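Long-range contacts in SYE1 (PDB 4AWT), which binds flavin mononucleotide and probably acts as an NAD(P)H-dependent oxidoreductase on CH-CH groups: residues R19-P24 with L53-G58; G115-S120 with V147-T152; A299-A304 with F321-I326. The protein carries 1 engineered substitution. All coordinates share one frame; numbering follows the deposited sequence.

In the fold
Interactions 1 and 3 share the flavin and meet where the eight-stranded parallel barrel closes: their centres are 11 Å apart, and O of Val21 lies 3.1 Å from N of Phe321, a probable hydrogen bond between the first strand and the end of the last. Pro23 also packs against Gly322. The two contacts serve different parts of FMN: R19-P24 with L53-G58 reaches the ribityl chain and the isoalloxazine O4, while A299-A304 with F321-I326 holds the phosphate. Interaction 2 stands apart from both, in a two-stranded sheet outside the barrel; its centre is about 29 Å from that of interaction 1 and about 33 Å from that of interaction 3.

Interaction 1: R19-P24 with L53-G58; sequences RIVMPP and LIVSEG. With FMN (flavin mononucleotide), chain B.
The Pro24 ring crosses Val55 obliquely, CG of the proline 3.5 Å from CG1 of the valine in the conformer described. A chi1 of -169° sets that CG1 anti to the backbone N of Val55; the other branch, CG2, approaches CG1 of Val21 at 4.1 Å. Met22 and Ile54 share a face of the sheet and run alongside each other in the same direction, with CB of Met22 4.1 Å from CG1 of Ile54. The methionine is extended throughout, and its SD lies against both CG1 and CG2 of the isoleucine. These are the first two strands of the (beta/alpha)8 barrel, joined through helix 39-46 in a beta-alpha-beta unit; Val21 pairs with Leu53 and Met22 with Ile54, in parallel. The backbone of Met22 is gripped twice: its N donates to O of Leu53 at 2.9 Å, and its O accepts from N of Val55 at 2.9 Å, nearly straight at 172°. Further along, one water donates to both Pro23 O and Val55 O, linking the two segments. Both ends reach the cofactor. O of Pro24 accepts from the ribityl O2' of FMN at 2.7 Å, and N of Gly58 donates to the flavin O4 at 3.0 Å.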
loop_
_atom_site.group_PDB
_atom_site.type_symbol
_atom_site.label_atom_id
_atom_site.label_comp_id
_atom_site.label_asym_id
_atom_site.label_seq_id
_atom_site.Cartn_x
_atom_site.Cartn_y
_atom_site.Cartn_z
ATOM N N ARG A 19 -4.657 -7.607 -16.183
ATOM C CA ARG A 19 -5.007 -7.888 -14.808
ATOM C C ARG A 19 -3.817 -7.829 -13.866
ATOM O O ARG A 19 -3.941 -8.251 -12.702
ATOM C CB ARG A 19 -5.669 -9.266 -14.659
ATOM C CG ARG A 19 -6.856 -9.490 -15.545
ATOM C CD ARG A 19 -7.922 -8.447 -15.418
ATOM N NE ARG A 19 -9.142 -8.799 -16.161
ATOM C CZ ARG A 19 -10.103 -9.553 -15.702
ATOM N NH1 ARG A 19 -10.041 -10.110 -14.510
ATOM N NH2 ARG A 19 -11.168 -9.801 -16.459
ATOM N N ILE A 20 -2.673 -7.359 -14.348
ATOM C CA ILE A 20 -1.438 -7.347 -13.571
ATOM C C ILE A 20 -1.297 -5.995 -12.864
ATOM O O ILE A 20 -1.394 -4.940 -13.488
ATOM C CB ILE A 20 -0.235 -7.615 -14.488
ATOM C CG1 ILE A 20 -0.364 -9.010 -15.089
ATOM C CG2 ILE A 20 1.070 -7.394 -13.752
ATOM C CD1 ILE A 20 0.559 -9.241 -16.267
ATOM N N VAL A 21 -0.986 -6.071 -11.567
ATOM C CA VAL A 21 -0.742 -4.901 -10.758
ATOM C C VAL A 21 0.721 -4.875 -10.312
ATOM O O VAL A 21 1.282 -5.873 -9.882
ATOM C CB VAL A 21 -1.683 -4.902 -9.531
ATOM C CG1 VAL A 21 -1.420 -3.717 -8.628
ATOM C CG2 VAL A 21 -3.127 -4.940 -10.003
ATOM N N MET A 22 1.321 -3.676 -10.384
ATOM C CA MET A 22 2.539 -3.396 -9.655
ATOM C C MET A 22 2.094 -2.862 -8.300
ATOM O O MET A 22 1.553 -1.749 -8.226
ATOM C CB MET A 22 3.410 -2.366 -10.378
ATOM C CG MET A 22 4.665 -2.034 -9.604
ATOM S SD MET A 22 5.617 -0.788 -10.481
ATOM C CE MET A 22 6.884 -0.447 -9.268
ATOM N N PRO A 23 2.207 -3.646 -7.240
ATOM C CA PRO A 23 1.706 -3.219 -5.927
ATOM C C PRO A 23 2.700 -2.227 -5.340
ATOM O O PRO A 23 3.798 -2.039 -5.850
ATOM C CB PRO A 23 1.683 -4.542 -5.156
ATOM C CG PRO A 23 2.911 -5.265 -5.664
ATOM C CD PRO A 23 2.977 -4.914 -7.158
ATOM N N PRO A 24 2.304 -1.612 -4.213
ATOM C CA PRO A 24 3.175 -0.640 -3.550
ATOM C C PRO A 24 4.485 -1.267 -3.133
ATOM O O PRO A 24 4.518 -2.301 -2.472
ATOM C CB PRO A 24 2.367 -0.228 -2.321
ATOM C CG PRO A 24 0.975 -0.353 -2.777
ATOM C CD PRO A 24 1.005 -1.676 -3.547
ATOM N N LEU A 53 -2.164 -1.742 -13.783
ATOM C CA LEU A 53 -2.280 -0.716 -12.755
ATOM C C LEU A 53 -0.976 -0.680 -11.978
ATOM O O LEU A 53 -0.479 -1.719 -11.583
ATOM C CB LEU A 53 -3.425 -1.056 -11.783
ATOM C CG LEU A 53 -3.575 -0.153 -10.575
ATOM C CD1 LEU A 53 -4.005 1.247 -10.940
ATOM C CD2 LEU A 53 -4.601 -0.784 -9.610
ATOM N N ILE A 54 -0.466 0.527 -11.732
ATOM C CA ILE A 54 0.593 0.755 -10.770
ATOM C C ILE A 54 -0.018 1.371 -9.516
ATOM O O ILE A 54 -0.783 2.336 -9.624
ATOM C CB ILE A 54 1.674 1.678 -11.330
ATOM C CG1 ILE A 54 2.401 0.987 -12.503
ATOM C CG2 ILE A 54 2.653 2.096 -10.237
ATOM C CD1 ILE A 54 3.378 1.879 -13.219
ATOM N N VAL A 55 0.355 0.856 -8.361
ATOM C CA VAL A 55 0.084 1.504 -7.088
ATOM C C VAL A 55 1.418 1.989 -6.570
ATOM O O VAL A 55 2.365 1.208 -6.465
ATOM C CB VAL A 55 -0.616 0.593 -6.091
ATOM C CG1 VAL A 55 -1.091 1.449 -4.911
ATOM C CG2 VAL A 55 -1.780 -0.152 -6.699
ATOM N N SER A 56 1.524 3.277 -6.273
ATOM C CA SER A 56 2.767 3.805 -5.766
ATOM C C SER A 56 3.147 3.133 -4.457
ATOM O O SER A 56 2.321 2.682 -3.679
ATOM C CB SER A 56 2.702 5.310 -5.521
ATOM O OG SER A 56 2.053 5.655 -4.302
ATOM N N GLU A 57 4.462 3.174 -4.181
ATOM C CA GLU A 57 4.947 2.980 -2.845
ATOM C C GLU A 57 4.176 3.853 -1.864
ATOM O O GLU A 57 3.684 4.934 -2.202
ATOM C CB GLU A 57 6.441 3.304 -2.767
ATOM C CG GLU A 57 6.813 4.768 -3.097
ATOM C CD GLU A 57 8.213 4.789 -3.689
ATOM O OE1 GLU A 57 9.205 4.563 -2.962
ATOM O OE2 GLU A 57 8.320 5.045 -4.911
ATOM N N GLY A 58 4.139 3.415 -0.607
ATOM C CA GLY A 58 3.475 4.241 0.402
ATOM C C GLY A 58 4.062 5.635 0.406
ATOM O O GLY A 58 5.270 5.853 0.372
HETATM N N1 FMN B . 3.285 -2.872 0.699
HETATM C C2 FMN B . 2.585 -1.753 0.842
HETATM O O2 FMN B . 1.334 -1.764 0.993
HETATM N N3 FMN B . 3.226 -0.523 0.827
HETATM C C4 FMN B . 4.595 -0.389 0.665
HETATM O O4 FMN B . 5.081 0.768 0.557
HETATM C C4A FMN B . 5.325 -1.575 0.628
HETATM N N5 FMN B . 6.717 -1.542 0.562
HETATM C C5A FMN B . 7.374 -2.714 0.099
HETATM C C6 FMN B . 8.704 -2.663 -0.239
HETATM C C7 FMN B . 9.393 -3.797 -0.732
HETATM C C7M FMN B . 10.819 -3.629 -1.199
HETATM C C8 FMN B . 8.715 -4.975 -0.816
HETATM C C8M FMN B . 9.365 -6.230 -1.363
HETATM C C9 FMN B . 7.353 -5.044 -0.459
HETATM C C9A FMN B . 6.665 -3.915 -0.008
HETATM N N10 FMN B . 5.287 -3.965 0.292
HETATM C C10 FMN B . 4.611 -2.786 0.545
HETATM C "C1'" FMN B . 4.556 -5.222 0.111
HETATM C "C2'" FMN B . 4.263 -5.554 -1.363
HETATM O "O2'" FMN B . 3.303 -4.659 -1.898
HETATM C "C3'" FMN B . 3.695 -6.948 -1.544
HETATM O "O3'" FMN B . 2.407 -7.078 -0.962
HETATM C "C4'" FMN B . 4.592 -8.087 -1.026
HETATM O "O4'" FMN B . 5.947 -7.903 -1.404
HETATM C "C5'" FMN B . 4.070 -9.458 -1.410
HETATM O "O5'" FMN B . 4.050 -9.631 -2.837
HETATM P P FMN B . 5.251 -10.435 -3.559
HETATM O O1P FMN B . 6.486 -9.582 -3.412
HETATM O O2P FMN B . 5.391 -11.767 -2.856
HETATM O O3P FMN B . 4.775 -10.544 -4.986
HETATM O O HOH W 1 5.016 0.430 -6.272
#

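Interaction 2: G115-S120 with V147-T152; sequences GQQPIS and VPRAMT
Four hydrogen bonds tie Gln117, Pro118 and Ser120 to the segment V147-T152. Three are backbone bonds of a short parallel pairing, in which Ile119 matches Arg149 and Ser120 matches Ala150: N of Arg149 donates to Pro118 O at 2.9 Å, N of Ser120 to Arg149 O at 3.0 Å, and N of Met151 to Ser120 O at 2.9 Å. The fourth comes from a side chain. With CG anti to the backbone N (chi1 -176°) and the chain extended beyond it, Gln117 brings NE2 to 3.0 Å from O of Val147. The bond is straight at NE2 (175°) and lies in the amide plane, yet the donor sits above the plane of the accepting carbonyl.

The packing centres on Ile119 and Arg149, which extend together from the sheet. CG2 of the isoleucine rests over one face of the guanidinium, toward its rim, 3.4 Å from NH2. Its other branch crosses Met151, with CD1 3.9 Å from CG of the methionine. On the side of Ser120, its CB meets CB of Pro148 at 3.7 Å.

A water completes the polar network: it accepts from NE of Arg149, in the guanidinium plane, and donates to Gln117 O and, in the conformer described, to Gln116 OE1.

The two-stranded sheet lies outside the barrel, far from the flavin. Arg149 forms a salt bridge with Asp155 in helix 153-172, which Thr152 N-caps; Ile119 and Met151 pack on Val159 of that helix, Met151 also touches Leu187 and Phe191, and Ser120 OG bonds Gln190 of helix 187-192.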
loop_
_atom_site.group_PDB
_atom_site.type_symbol
_atom_site.label_atom_id
_atom_site.label_comp_id
_atom_site.label_asym_id
_atom_site.label_seq_id
_atom_site.Cartn_x
_atom_site.Cartn_y
_atom_site.Cartn_z
ATOM N N GLY A 115 11.332 13.786 15.701
ATOM C CA GLY A 115 11.548 13.600 17.137
ATOM C C GLY A 115 10.268 13.318 17.919
ATOM O O GLY A 115 10.347 13.160 19.141
ATOM N N GLN A 116 9.148 13.292 17.260
ATOM C CA GLN A 116 7.867 13.077 17.920
ATOM C C GLN A 116 7.739 11.642 18.355
ATOM O O GLN A 116 8.305 10.734 17.779
ATOM C CB GLN A 116 6.718 13.392 16.991
ATOM C CG GLN A 116 6.394 14.880 16.832
ATOM C CD GLN A 116 5.915 15.465 18.114
ATOM O OE1 GLN A 116 4.869 15.117 18.692
ATOM N NE2 GLN A 116 6.724 16.364 18.685
ATOM N N GLN A 117 6.908 11.410 19.391
ATOM C CA GLN A 117 6.517 10.086 19.754
ATOM C C GLN A 117 5.511 9.582 18.732
ATOM O O GLN A 117 4.605 10.290 18.308
ATOM C CB GLN A 117 5.877 10.130 21.133
ATOM C CG GLN A 117 5.505 8.755 21.642
ATOM C CD GLN A 117 5.046 8.754 23.081
ATOM O OE1 GLN A 117 4.733 9.797 23.672
ATOM N NE2 GLN A 117 4.968 7.574 23.641
ATOM N N PRO A 118 5.630 8.302 18.327
ATOM C CA PRO A 118 4.635 7.750 17.402
ATOM C C PRO A 118 3.244 7.716 18.009
ATOM O O PRO A 118 3.109 7.668 19.239
ATOM C CB PRO A 118 5.173 6.327 17.166
ATOM C CG PRO A 118 6.611 6.399 17.462
ATOM C CD PRO A 118 6.686 7.336 18.625
ATOM N N ILE A 119 2.223 7.661 17.163
ATOM C CA ILE A 119 0.850 7.536 17.597
ATOM C C ILE A 119 0.280 6.198 17.175
ATOM O O ILE A 119 0.684 5.604 16.165
ATOM C CB ILE A 119 -0.033 8.673 17.092
ATOM C CG1 ILE A 119 -0.175 8.759 15.567
ATOM C CG2 ILE A 119 0.496 10.014 17.658
ATOM C CD1 ILE A 119 -1.169 9.741 15.040
ATOM N N SER A 120 -0.738 5.757 17.927
ATOM C CA SER A 120 -1.429 4.507 17.609
ATOM C C SER A 120 -2.822 4.548 18.189
ATOM O O SER A 120 -3.249 5.524 18.811
ATOM C CB SER A 120 -0.634 3.329 18.117
ATOM O OG SER A 120 -1.137 2.073 17.646
ATOM N N VAL A 147 7.679 3.085 21.522
ATOM C CA VAL A 147 6.401 2.934 22.145
ATOM C C VAL A 147 5.488 4.088 21.794
ATOM O O VAL A 147 5.894 5.233 22.014
ATOM C CB VAL A 147 6.537 2.832 23.699
ATOM C CG1 VAL A 147 5.180 2.770 24.338
ATOM C CG2 VAL A 147 7.354 1.623 24.141
ATOM N N PRO A 148 4.299 3.852 21.270
ATOM C CA PRO A 148 3.467 4.959 20.843
ATOM C C PRO A 148 2.639 5.547 21.993
ATOM O O PRO A 148 2.484 4.917 23.041
ATOM C CB PRO A 148 2.532 4.306 19.832
ATOM C CG PRO A 148 2.324 2.926 20.402
ATOM C CD PRO A 148 3.697 2.552 20.946
ATOM N N ARG A 149 2.083 6.705 21.722
ATOM C CA ARG A 149 1.014 7.270 22.543
ATOM C C ARG A 149 -0.326 7.007 21.878
ATOM O O ARG A 149 -0.407 6.896 20.638
ATOM C CB ARG A 149 1.232 8.763 22.816
ATOM C CG ARG A 149 1.186 9.623 21.578
ATOM C CD ARG A 149 1.405 11.090 21.933
ATOM N NE ARG A 149 1.256 11.972 20.796
ATOM C CZ ARG A 149 0.089 12.333 20.282
ATOM N NH1 ARG A 149 -1.039 11.993 20.829
ATOM N NH2 ARG A 149 0.104 13.065 19.192
ATOM N N ALA A 150 -1.393 6.875 22.671
ATOM C CA ALA A 150 -2.709 6.637 22.152
ATOM C C ALA A 150 -3.318 7.892 21.553
ATOM O O ALA A 150 -3.295 8.937 22.173
ATOM C CB ALA A 150 -3.602 6.079 23.241
ATOM N N MET A 151 -3.913 7.802 20.401
ATOM C CA MET A 151 -4.536 8.946 19.773
ATOM C C MET A 151 -5.695 9.448 20.607
ATOM O O MET A 151 -6.531 8.695 21.069
ATOM C CB MET A 151 -5.050 8.567 18.363
ATOM C CG MET A 151 -3.914 8.398 17.409
ATOM S SD MET A 151 -4.407 7.759 15.794
ATOM C CE MET A 151 -5.174 9.174 15.098
ATOM N N THR A 152 -5.812 10.785 20.672
ATOM C CA THR A 152 -7.021 11.408 21.190
ATOM C C THR A 152 -8.040 11.597 20.088
ATOM O O THR A 152 -7.758 11.410 18.906
ATOM C CB THR A 152 -6.669 12.776 21.775
ATOM O OG1 THR A 152 -6.251 13.581 20.718
ATOM C CG2 THR A 152 -5.604 12.673 22.820
HETATM O O HOH W 2 3.543 12.571 19.252
HETATM O O HOH W 3 3.079 5.587 25.691
#

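Interaction 3: A299-A304 with F321-I326; sequences AGRYNA and FGRPFI. With FMN (flavin mononucleotide), chain B; SO4 (sulfate ion), chain C.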
loop_
_atom_site.group_PDB
_atom_site.type_symbol
_atom_site.label_atom_id
_atom_site.label_comp_id
_atom_site.label_asym_id
_atom_site.label_seq_id
_atom_site.Cartn_x
_atom_site.Cartn_y
_atom_site.Cartn_z
ATOM N N ALA A 299 -2.108 -9.821 -3.712
ATOM C CA ALA A 299 -0.675 -9.880 -3.942
ATOM C C ALA A 299 -0.038 -10.720 -2.838
ATOM O O ALA A 299 -0.473 -10.670 -1.684
ATOM C CB ALA A 299 -0.024 -8.501 -3.918
ATOM N N GLY A 300 1.000 -11.455 -3.201
ATOM C CA GLY A 300 1.810 -12.203 -2.246
ATOM C C GLY A 300 2.162 -13.572 -2.826
ATOM O O GLY A 300 1.341 -14.456 -2.884
ATOM N N ARG A 301 3.432 -13.671 -3.254
ATOM C CA ARG A 301 3.980 -14.933 -3.750
ATOM C C ARG A 301 3.215 -15.492 -4.954
ATOM O O ARG A 301 3.226 -16.704 -5.171
ATOM C CB ARG A 301 4.203 -15.989 -2.687
ATOM C CG ARG A 301 5.228 -15.584 -1.654
ATOM C CD ARG A 301 6.595 -15.309 -2.214
ATOM N NE ARG A 301 7.621 -15.297 -1.154
ATOM C CZ ARG A 301 8.848 -14.812 -1.311
ATOM N NH1 ARG A 301 9.244 -14.257 -2.417
ATOM N NH2 ARG A 301 9.670 -14.900 -0.261
ATOM N N TYR A 302 2.623 -14.657 -5.762
ATOM C CA TYR A 302 2.020 -15.144 -7.001
ATOM C C TYR A 302 3.098 -15.297 -8.063
ATOM O O TYR A 302 4.055 -14.550 -8.185
ATOM C CB TYR A 302 0.911 -14.220 -7.524
ATOM C CG TYR A 302 -0.336 -14.402 -6.703
ATOM C CD1 TYR A 302 -0.545 -13.711 -5.513
ATOM C CD2 TYR A 302 -1.305 -15.339 -7.064
ATOM C CE1 TYR A 302 -1.644 -13.930 -4.729
ATOM C CE2 TYR A 302 -2.428 -15.541 -6.299
ATOM C CZ TYR A 302 -2.597 -14.858 -5.116
ATOM O OH TYR A 302 -3.724 -15.101 -4.353
ATOM N N ASN A 303 2.890 -16.322 -8.908
ATOM C CA ASN A 303 3.554 -16.535 -10.176
ATOM C C ASN A 303 2.472 -16.606 -11.251
ATOM O O ASN A 303 1.294 -16.385 -10.978
ATOM C CB ASN A 303 4.434 -17.781 -10.115
ATOM C CG ASN A 303 3.649 -19.032 -9.825
ATOM O OD1 ASN A 303 2.441 -19.059 -9.952
ATOM N ND2 ASN A 303 4.295 -20.116 -9.444
ATOM N N ALA A 304 2.878 -16.812 -12.501
ATOM C CA ALA A 304 1.903 -16.788 -13.557
ATOM C C ALA A 304 0.813 -17.820 -13.364
ATOM O O ALA A 304 -0.348 -17.552 -13.620
ATOM C CB ALA A 304 2.598 -17.048 -14.911
ATOM N N PHE A 321 2.244 -8.379 -8.302
ATOM C CA PHE A 321 3.544 -9.049 -8.212
ATOM C C PHE A 321 4.521 -8.028 -7.690
ATOM O O PHE A 321 4.778 -7.026 -8.385
ATOM C CB PHE A 321 4.011 -9.557 -9.577
ATOM C CG PHE A 321 3.048 -10.509 -10.238
ATOM C CD1 PHE A 321 1.967 -10.043 -10.950
ATOM C CD2 PHE A 321 3.216 -11.872 -10.150
ATOM C CE1 PHE A 321 1.083 -10.889 -11.570
ATOM C CE2 PHE A 321 2.330 -12.724 -10.783
ATOM C CZ PHE A 321 1.283 -12.224 -11.512
ATOM N N GLY A 322 5.007 -8.196 -6.461
ATOM C CA GLY A 322 5.845 -7.196 -5.837
ATOM C C GLY A 322 7.306 -7.390 -6.178
ATOM O O GLY A 322 7.864 -6.750 -7.055
ATOM N N ARG A 323 7.924 -8.346 -5.473
ATOM C CA ARG A 323 9.354 -8.631 -5.699
ATOM C C ARG A 323 9.661 -8.874 -7.153
ATOM O O ARG A 323 10.673 -8.336 -7.647
ATOM C CB ARG A 323 9.825 -9.708 -4.720
ATOM C CG ARG A 323 9.949 -9.114 -3.327
ATOM C CD ARG A 323 9.998 -10.124 -2.200
ATOM N NE ARG A 323 8.688 -10.674 -1.931
ATOM C CZ ARG A 323 8.427 -11.419 -0.877
ATOM N NH1 ARG A 323 9.414 -11.705 -0.017
ATOM N NH2 ARG A 323 7.181 -11.864 -0.651
ATOM N N PRO A 324 8.860 -9.622 -7.920
ATOM C CA PRO A 324 9.229 -9.807 -9.328
ATOM C C PRO A 324 9.235 -8.511 -10.133
ATOM O O PRO A 324 10.002 -8.388 -11.076
ATOM C CB PRO A 324 8.165 -10.776 -9.854
ATOM C CG PRO A 324 7.793 -11.593 -8.610
ATOM C CD PRO A 324 7.772 -10.546 -7.503
ATOM N N PHE A 325 8.377 -7.537 -9.789
ATOM C CA PHE A 325 8.405 -6.270 -10.521
ATOM C C PHE A 325 9.631 -5.432 -10.222
ATOM O O PHE A 325 10.018 -4.603 -11.018
ATOM C CB PHE A 325 7.121 -5.458 -10.263
ATOM C CG PHE A 325 6.245 -5.289 -11.475
ATOM C CD1 PHE A 325 6.772 -4.828 -12.664
ATOM C CD2 PHE A 325 4.902 -5.614 -11.417
ATOM C CE1 PHE A 325 5.980 -4.642 -13.773
ATOM C CE2 PHE A 325 4.088 -5.422 -12.531
ATOM C CZ PHE A 325 4.640 -4.936 -13.707
ATOM N N ILE A 326 10.271 -5.635 -9.073
ATOM C CA ILE A 326 11.478 -4.869 -8.822
ATOM C C ILE A 326 12.532 -5.198 -9.865
ATOM O O ILE A 326 13.157 -4.301 -10.408
ATOM C CB ILE A 326 11.948 -5.166 -7.401
ATOM C CG1 ILE A 326 10.912 -4.586 -6.433
ATOM C CG2 ILE A 326 13.367 -4.688 -7.126
ATOM C CD1 ILE A 326 11.258 -4.960 -4.994
HETATM N N1 FMN B . 3.285 -2.872 0.699
HETATM C C2 FMN B . 2.585 -1.753 0.842
HETATM O O2 FMN B . 1.334 -1.764 0.993
HETATM N N3 FMN B . 3.226 -0.523 0.827
HETATM C C4 FMN B . 4.595 -0.389 0.665
HETATM O O4 FMN B . 5.081 0.768 0.557
HETATM C C4A FMN B . 5.325 -1.575 0.628
HETATM N N5 FMN B . 6.717 -1.542 0.562
HETATM C C5A FMN B . 7.374 -2.714 0.099
HETATM C C6 FMN B . 8.704 -2.663 -0.239
HETATM C C7 FMN B . 9.393 -3.797 -0.732
HETATM C C7M FMN B . 10.819 -3.629 -1.199
HETATM C C8 FMN B . 8.715 -4.975 -0.816
HETATM C C8M FMN B . 9.365 -6.230 -1.363
HETATM C C9 FMN B . 7.353 -5.044 -0.459
HETATM C C9A FMN B . 6.665 -3.915 -0.008
HETATM N N10 FMN B . 5.287 -3.965 0.292
HETATM C C10 FMN B . 4.611 -2.786 0.545
HETATM C "C1'" FMN B . 4.556 -5.222 0.111
HETATM C "C2'" FMN B . 4.263 -5.554 -1.363
HETATM O "O2'" FMN B . 3.303 -4.659 -1.898
HETATM C "C3'" FMN B . 3.695 -6.948 -1.544
HETATM O "O3'" FMN B . 2.407 -7.078 -0.962
HETATM C "C4'" FMN B . 4.592 -8.087 -1.026
HETATM O "O4'" FMN B . 5.947 -7.903 -1.404
HETATM C "C5'" FMN B . 4.070 -9.458 -1.410
HETATM O "O5'" FMN B . 4.050 -9.631 -2.837
HETATM P P FMN B . 5.251 -10.435 -3.559
HETATM O O1P FMN B . 6.486 -9.582 -3.412
HETATM O O2P FMN B . 5.391 -11.767 -2.856
HETATM O O3P FMN B . 4.775 -10.544 -4.986
HETATM S S SO4 C . 12.735 -12.855 -1.193
HETATM O O1 SO4 C . 12.280 -11.672 -0.319
HETATM O O2 SO4 C . 12.354 -14.066 -0.550
HETATM O O3 SO4 C . 11.769 -12.919 -2.422
HETATM O O4 SO4 C . 14.020 -12.697 -1.808
#
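Arg301 and Arg323 meet beside a phosphate held by backbone N-H groups of both segments: N of Arg301 donates to FMN O2P, N of Gly322 to O3P and N of Arg323 to O1P, each at 2.8 Å. This is the phosphate-binding site of the (beta/alpha)8 barrel, built from the loop after strand 295-299 and the N-terminal end of helix 323-327. Gly322 fits because a CB here would clash with O1P. The Arg323 side chain adds two bonds, NE to O1P and NH2 to O2P, the second at 2.8 Å. In the conformer described, the Arg301 guanidinium lies flat on that of Arg323, centres 3.5 Å apart and planes 13° apart. These like charges are spanned by a sulfate, probably from the crystallisation liquor, which accepts from both arginines, while the phosphate would further offset the repulsion. An alanine in place of Arg323 removes the NE and NH2 donors and would probably weaken the grip on O1P and O2P and leave the Arg301 guanidinium freer to turn. Deeper in the contact, CB of Tyr302 packs on CE2 of Phe321 at 3.9 Å. The phenylalanine turns its ring edge to the backbone, CD2 lying 3.4 Å from O of Tyr302.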